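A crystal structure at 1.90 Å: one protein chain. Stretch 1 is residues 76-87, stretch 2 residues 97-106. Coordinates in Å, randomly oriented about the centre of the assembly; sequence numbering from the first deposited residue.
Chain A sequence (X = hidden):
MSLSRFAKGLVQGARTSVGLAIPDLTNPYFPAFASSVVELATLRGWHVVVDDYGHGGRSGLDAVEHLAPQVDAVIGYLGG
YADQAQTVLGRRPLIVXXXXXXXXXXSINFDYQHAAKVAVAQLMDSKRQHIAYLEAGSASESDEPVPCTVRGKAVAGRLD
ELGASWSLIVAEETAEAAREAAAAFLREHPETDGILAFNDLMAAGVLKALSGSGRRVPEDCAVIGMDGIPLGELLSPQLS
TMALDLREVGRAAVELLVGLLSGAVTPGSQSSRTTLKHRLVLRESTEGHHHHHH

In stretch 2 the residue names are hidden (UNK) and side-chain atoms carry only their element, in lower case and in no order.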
ATOM      1  N   GLY A  76      -0.989   7.973  15.592  1.00 14.36           N
ATOM      2  CA  GLY A  76      -1.673   6.743  15.229  1.00 28.62           C
ATOM      3  C   GLY A  76      -3.162   6.783  14.973  1.00 13.81           C
ATOM      4  O   GLY A  76      -3.861   7.712  15.388  1.00 15.49           O
ATOM      5  N   TYR A  77      -3.608   5.750  14.282  1.00 12.42           N
ATOM      6  CA  TYR A  77      -5.006   5.391  14.184  1.00 13.36           C
ATOM      7  C   TYR A  77      -5.180   4.252  15.175  1.00 22.82           C
ATOM      8  O   TYR A  77      -4.666   3.166  14.975  1.00 17.08           O
ATOM      9  CB  TYR A  77      -5.339   4.936  12.776  1.00 14.04           C
ATOM     10  CG  TYR A  77      -5.531   6.036  11.779  1.00 16.08           C
ATOM     11  CD1 TYR A  77      -4.425   6.682  11.163  1.00 16.30           C
ATOM     12  CD2 TYR A  77      -6.793   6.440  11.428  1.00 17.23           C
ATOM     13  CE1 TYR A  77      -4.617   7.683  10.233  1.00 18.29           C
ATOM     14  CE2 TYR A  77      -6.984   7.440  10.511  1.00 19.73           C
ATOM     15  CZ  TYR A  77      -5.920   8.038   9.908  1.00 18.20           C
ATOM     16  OH  TYR A  77      -6.167   9.043   9.022  1.00 18.23           O
ATOM     17  N   LEU A  78      -5.877   4.504  16.274  1.00 14.96           N
ATOM     18  CA  LEU A  78      -5.870   3.540  17.382  1.00 16.40           C
ATOM     19  C   LEU A  78      -7.145   2.726  17.564  1.00 21.48           C
ATOM     20  O   LEU A  78      -7.219   1.894  18.486  1.00 19.05           O
ATOM     21  CB  LEU A  78      -5.545   4.252  18.684  1.00 19.38           C
ATOM     22  CG  LEU A  78      -4.150   4.915  18.737  1.00 18.92           C
ATOM     23  CD1 LEU A  78      -3.944   5.297  20.153  1.00 21.24           C
ATOM     24  CD2 LEU A  78      -3.033   4.002  18.253  1.00 21.26           C
ATOM     25  N   GLY A  79      -8.135   2.947  16.710  1.00 20.57           N
ATOM     26  CA  GLY A  79      -9.378   2.145  16.747  1.00 25.58           C
ATOM     27  C   GLY A  79     -10.181   2.261  18.018  1.00 26.88           C
ATOM     28  O   GLY A  79     -10.809   1.305  18.439  1.00 25.28           O
ATOM     29  N   GLY A  80     -10.127   3.426  18.663  1.00 16.76           N
ATOM     30  CA  GLY A  80     -10.943   3.721  19.843  1.00 23.70           C
ATOM     31  C   GLY A  80     -10.194   3.712  21.162  1.00 22.88           C
ATOM     32  O   GLY A  80     -10.803   3.934  22.183  1.00 19.21           O
ATOM     33  N   TYR A  81      -8.872   3.495  21.152  1.00 16.35           N
ATOM     34  CA  TYR A  81      -8.099   3.398  22.392  1.00 18.67           C
ATOM     35  C   TYR A  81      -7.294   4.650  22.750  1.00 17.60           C
ATOM     36  O   TYR A  81      -6.374   4.574  23.569  1.00 16.97           O
ATOM     37  CB  TYR A  81      -7.162   2.169  22.335  1.00 19.83           C
ATOM     38  CG  TYR A  81      -7.878   0.864  22.476  1.00 20.22           C
ATOM     39  CD1 TYR A  81      -8.252   0.395  23.727  1.00 30.93           C
ATOM     40  CD2 TYR A  81      -8.223   0.122  21.367  1.00 18.11           C
ATOM     41  CE1 TYR A  81      -8.921  -0.811  23.872  1.00 29.97           C
ATOM     42  CE2 TYR A  81      -8.917  -1.090  21.487  1.00 27.37           C
ATOM     43  CZ  TYR A  81      -9.252  -1.542  22.747  1.00 31.26           C
ATOM     44  OH  TYR A  81      -9.921  -2.706  22.907  1.00 34.20           O
ATOM     45  N   ALA A  82      -7.647   5.792  22.160  1.00 17.79           N
ATOM     46  CA  ALA A  82      -6.930   7.059  22.388  1.00 20.47           C
ATOM     47  C   ALA A  82      -6.713   7.396  23.840  1.00 19.80           C
ATOM     48  O   ALA A  82      -5.605   7.736  24.252  1.00 16.05           O
ATOM     49  CB  ALA A  82      -7.670   8.205  21.712  1.00 21.35           C
ATOM     50  N   ASP A  83      -7.775   7.366  24.617  1.00 14.53           N
ATOM     51  CA  ASP A  83      -7.699   7.783  26.000  1.00 19.12           C
ATOM     52  C   ASP A  83      -6.786   6.882  26.839  1.00 18.74           C
ATOM     53  O   ASP A  83      -5.906   7.362  27.601  1.00 17.25           O
ATOM     54  CB  ASP A  83      -9.109   7.872  26.607  1.00 21.11           C
ATOM     55  CG  ASP A  83      -9.126   8.679  27.891  1.00 30.74           C
ATOM     56  OD1 ASP A  83      -8.777   9.901  27.876  1.00 28.24           O
ATOM     57  OD2 ASP A  83      -9.453   8.079  28.922  1.00 43.17           O
ATOM     58  N   GLN A  84      -7.011   5.571  26.725  1.00 20.39           N
ATOM     59  CA  GLN A  84      -6.187   4.607  27.424  1.00 17.53           C
ATOM     60  C   GLN A  84      -4.726   4.632  26.964  1.00 14.76           C
ATOM     61  O   GLN A  84      -3.816   4.509  27.766  1.00 15.20           O
ATOM     62  CB  GLN A  84      -6.738   3.198  27.243  1.00 24.28           C
ATOM     63  CG  GLN A  84      -8.085   2.986  27.943  1.00 44.78           C
ATOM     64  CD  GLN A  84      -8.711   1.640  27.635  1.00 50.72           C
ATOM     65  OE1 GLN A  84      -9.716   1.556  26.941  1.00 70.98           O
ATOM     66  NE2 GLN A  84      -8.109   0.576  28.147  1.00 48.76           N
ATOM     67  N   ALA A  85      -4.514   4.787  25.669  1.00 11.16           N
ATOM     68  CA  ALA A  85      -3.150   4.927  25.150  1.00 14.57           C
ATOM     69  C   ALA A  85      -2.421   6.186  25.682  1.00 13.44           C
ATOM     70  O   ALA A  85      -1.236   6.121  26.012  1.00 12.25           O
ATOM     71  CB  ALA A  85      -3.167   4.916  23.638  1.00 12.92           C
ATOM     72  N   GLN A  86      -3.099   7.322  25.779  1.00 11.33           N
ATOM     73  CA  GLN A  86      -2.423   8.490  26.352  1.00 17.44           C
ATOM     74  C   GLN A  86      -2.086   8.242  27.813  1.00 21.51           C
ATOM     75  O   GLN A  86      -1.055   8.706  28.328  1.00 15.59           O
ATOM     76  CB  GLN A  86      -3.251   9.763  26.184  1.00 13.41           C
ATOM     77  CG  GLN A  86      -2.542  11.029  26.664  1.00 18.22           C
ATOM     78  CD  GLN A  86      -1.281  11.322  25.862  1.00 14.10           C
ATOM     79  OE1 GLN A  86      -1.330  11.878  24.760  1.00 15.29           O
ATOM     80  NE2 GLN A  86      -0.135  10.900  26.397  1.00 16.66           N
ATOM     81  N   THR A  87      -2.940   7.512  28.507  1.00 15.38           N
ATOM     82  CA  THR A  87      -2.621   7.134  29.903  1.00 15.96           C
ATOM     83  C   THR A  87      -1.326   6.320  30.016  1.00 15.28           C
ATOM     84  O   THR A  87      -0.468   6.595  30.874  1.00 16.96           O
ATOM     85  CB  THR A  87      -3.831   6.420  30.575  1.00 21.87           C
ATOM     86  OG1 THR A  87      -4.922   7.333  30.564  1.00 20.29           O
ATOM     87  CG2 THR A  87      -3.534   6.010  32.000  1.00 24.61           C
ATOM     88  N   UNK A  97      -5.739  10.126  15.070  1.00 13.84           N
ATOM     89  CA  UNK A  97      -6.536  10.586  13.985  1.00 15.89           C
ATOM     90  C   UNK A  97      -7.850   9.848  13.914  1.00 16.77           C
ATOM     91  O   UNK A  97      -7.932   8.650  14.214  1.00 16.39           O
ATOM     92  c   UNK A  97      -4.579  11.181  12.486  1.00 20.34           C
ATOM     93  c   UNK A  97      -5.821  10.334  12.663  1.00 21.31           C
ATOM     94  c   UNK A  97      -3.327  10.540  13.078  1.00 22.64           C
ATOM     95  c   UNK A  97      -4.416  11.470  11.011  1.00 24.61           C
ATOM     96  N   UNK A  98      -8.874  10.589  13.510  1.00 16.92           N
ATOM     97  CA  UNK A  98     -10.155  10.010  13.101  1.00 14.91           C
ATOM     98  C   UNK A  98     -10.913   9.282  14.208  1.00 24.04           C
ATOM     99  O   UNK A  98     -11.689   8.380  13.930  1.00 20.09           O
ATOM    100  o   UNK A  98     -11.483   7.849  10.514  1.00 30.44           O
ATOM    101  c   UNK A  98      -9.943   9.117  11.866  1.00 18.23           C
ATOM    102  c   UNK A  98     -11.218   8.952  11.035  1.00 35.88           C
ATOM    103  o   UNK A  98     -11.990   9.914  10.962  1.00 23.19           O
ATOM    104  N   UNK A  99     -10.754   9.713  15.458  1.00 13.34           N
ATOM    105  CA  UNK A  99     -11.544   9.158  16.550  1.00 15.25           C
ATOM    106  C   UNK A  99     -11.706  10.173  17.649  1.00 19.05           C
ATOM    107  O   UNK A  99     -11.084  11.209  17.622  1.00 17.65           O
ATOM    108  c   UNK A  99      -9.192   6.579  18.445  1.00 26.45           C
ATOM    109  o   UNK A  99      -8.742   5.659  17.788  1.00 27.19           O
ATOM    110  c   UNK A  99      -9.579   7.925  17.747  1.00 23.22           C
ATOM    111  o   UNK A  99      -9.398   6.431  19.650  1.00 29.14           O
ATOM    112  c   UNK A  99     -10.953   7.844  17.073  1.00 27.27           C
ATOM    113  N   UNK A 100     -12.552   9.878  18.628  1.00 14.42           N
ATOM    114  CA  UNK A 100     -12.743  10.758  19.771  1.00 16.71           C
ATOM    115  C   UNK A 100     -11.429  10.674  20.568  1.00 17.13           C
ATOM    116  O   UNK A 100     -11.039   9.612  21.003  1.00 17.71           O
ATOM    117  n   UNK A 100     -15.421  11.291  22.222  1.00 25.81           N
ATOM    118  c   UNK A 100     -14.148  11.128  21.870  1.00 25.07           C
ATOM    119  c   UNK A 100     -13.909  10.267  20.621  1.00 22.76           C
ATOM    120  o   UNK A 100     -13.226  11.593  22.529  1.00 21.51           O
ATOM    121  N   UNK A 101     -10.749  11.803  20.749  1.00 13.01           N
ATOM    122  CA  UNK A 101      -9.391  11.704  21.297  1.00 15.39           C
ATOM    123  C   UNK A 101      -9.320  11.526  22.813  1.00 18.89           C
ATOM    124  O   UNK A 101      -8.228  11.306  23.351  1.00 17.35           O
ATOM    125  c   UNK A 101      -9.911  13.982  20.710  1.00 15.02           C
ATOM    126  c   UNK A 101      -8.765  13.053  20.895  1.00 17.63           C
ATOM    127  c   UNK A 101     -11.066  13.152  20.246  1.00 18.39           C
ATOM    128  N   UNK A 102     -10.443  11.701  23.515  1.00 15.89           N
ATOM    129  CA  UNK A 102     -10.418  11.724  24.977  1.00 20.55           C
ATOM    130  C   UNK A 102      -9.324  12.685  25.418  1.00 17.89           C
ATOM    131  O   UNK A 102      -9.237  13.808  24.895  1.00 19.33           O
ATOM    132  N   UNK A 103      -8.470  12.219  26.339  1.00 15.76           N
ATOM    133  CA  UNK A 103      -7.376  12.989  26.875  1.00 24.37           C
ATOM    134  C   UNK A 103      -6.078  12.940  26.079  1.00 16.76           C
ATOM    135  O   UNK A 103      -5.042  13.371  26.576  1.00 14.48           O
ATOM    136  N   UNK A 104      -6.102  12.458  24.848  1.00 13.98           N
ATOM    137  CA  UNK A 104      -4.881  12.441  24.035  1.00 10.43           C
ATOM    138  C   UNK A 104      -4.374  13.872  23.862  1.00 19.87           C
ATOM    139  O   UNK A 104      -5.143  14.807  23.792  1.00 15.17           O
ATOM    140  c   UNK A 104      -5.162  11.806  22.711  1.00 15.58           C
ATOM    141  N   UNK A 105      -3.066  14.026  23.877  1.00 14.44           N
ATOM    142  CA  UNK A 105      -2.413  15.321  23.746  1.00 15.45           C
ATOM    143  C   UNK A 105      -2.811  16.056  22.491  1.00 20.69           C
ATOM    144  O   UNK A 105      -2.930  17.266  22.522  1.00 14.51           O
ATOM    145  c   UNK A 105      -0.894  15.148  23.788  1.00 19.47           C
ATOM    146  N   UNK A 106      -3.003  15.319  21.389  1.00 16.11           N
ATOM    147  CA  UNK A 106      -3.316  15.906  20.122  1.00 14.36           C
ATOM    148  C   UNK A 106      -4.244  15.052  19.328  1.00 17.00           C
ATOM    149  O   UNK A 106      -4.292  13.827  19.512  1.00 15.63           O
TER
HETATM  150  O   HOH W   1      -8.629   5.316  14.481  1.00 32.83           O

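Position 97 carries four side-chain carbons, forked at the second, with no heteroatom. Its backbone N donates to Gly 76 O (3.1 Å, N-H...O angle 149°), and its CB lies 3.8 Å from the centroid of the Tyr 77 ring, 18° off the ring normal, a CH-pi contact over one face. Four carbons forked at the second identify Leu 97.

Position 98 has two carbons, the second bearing two oxygens, and its CB is 3.7 Å from Tyr 77 CE2. A carboxylate on the second carbon makes it Asp 98.

At position 99 three carbons end in two oxygens, one carbon more than at 98, and these oxygens reach the backbone amides of Gly 80 and Ala 82 in the loop and at the helix start. This is Glu 99, with chi1 at p and chi2 at t. Gly 80 N donates to OE2 of Glu 99 (2.8 Å, 165°), and Ala 82 N donates to OE1 of Glu 99 (3.1 Å, 150°). Gly 79 N is also only 3.0 Å from OE2 of Glu 99, but its angle is too poor for a hydrogen bond.

Position 100 shows two carbons, the second with one oxygen and one nitrogen; the side chain makes no close contact with stretch 1. The amide gives Asn 100, and OD1 of Asn 100 accepts from the backbone N of position 102 (3.0 Å).

At position 101 three carbons close a ring onto the backbone N. The CA-to-CB bond points away from stretch 1, while the backbone O lies 3.6 Å from Ala 82 CB. The ring defines Pro 101.

Position 102 has no side-chain atom; its phi is positive (49°), and an ideal CB would clash with Asp 83 OD1 at 2.7 Å. It is Gly 102.

Position 103 is equally bare. Its N donates to Asp 83 OD1 (2.8 Å, 159°), and an ideal CB would be tight against that oxygen at 3.1 Å. It is Gly 103.

Position 104 has one carbon, and its N closes the type II' turn onto Pro 101 O (2.8 Å); it is Ala 104.

Position 105 also has one carbon, and its N donates to Gln 86 OE1 (2.9 Å, 161°): Ala 105.

Position 106 lacks side-chain atoms and touches nothing in stretch 1: Gly 106.

The contact buries 616 Å². Its five direct hydrogen bonds each use a backbone NH: one backbone carbonyl and three side chains accept. Glu 99 gathers amides before and at the helix start, while Asp 83 accepts an amide within the turn, and Gln 86 the amide just after it.

Stretch 2, residues 97-106: LDENPGGAAG
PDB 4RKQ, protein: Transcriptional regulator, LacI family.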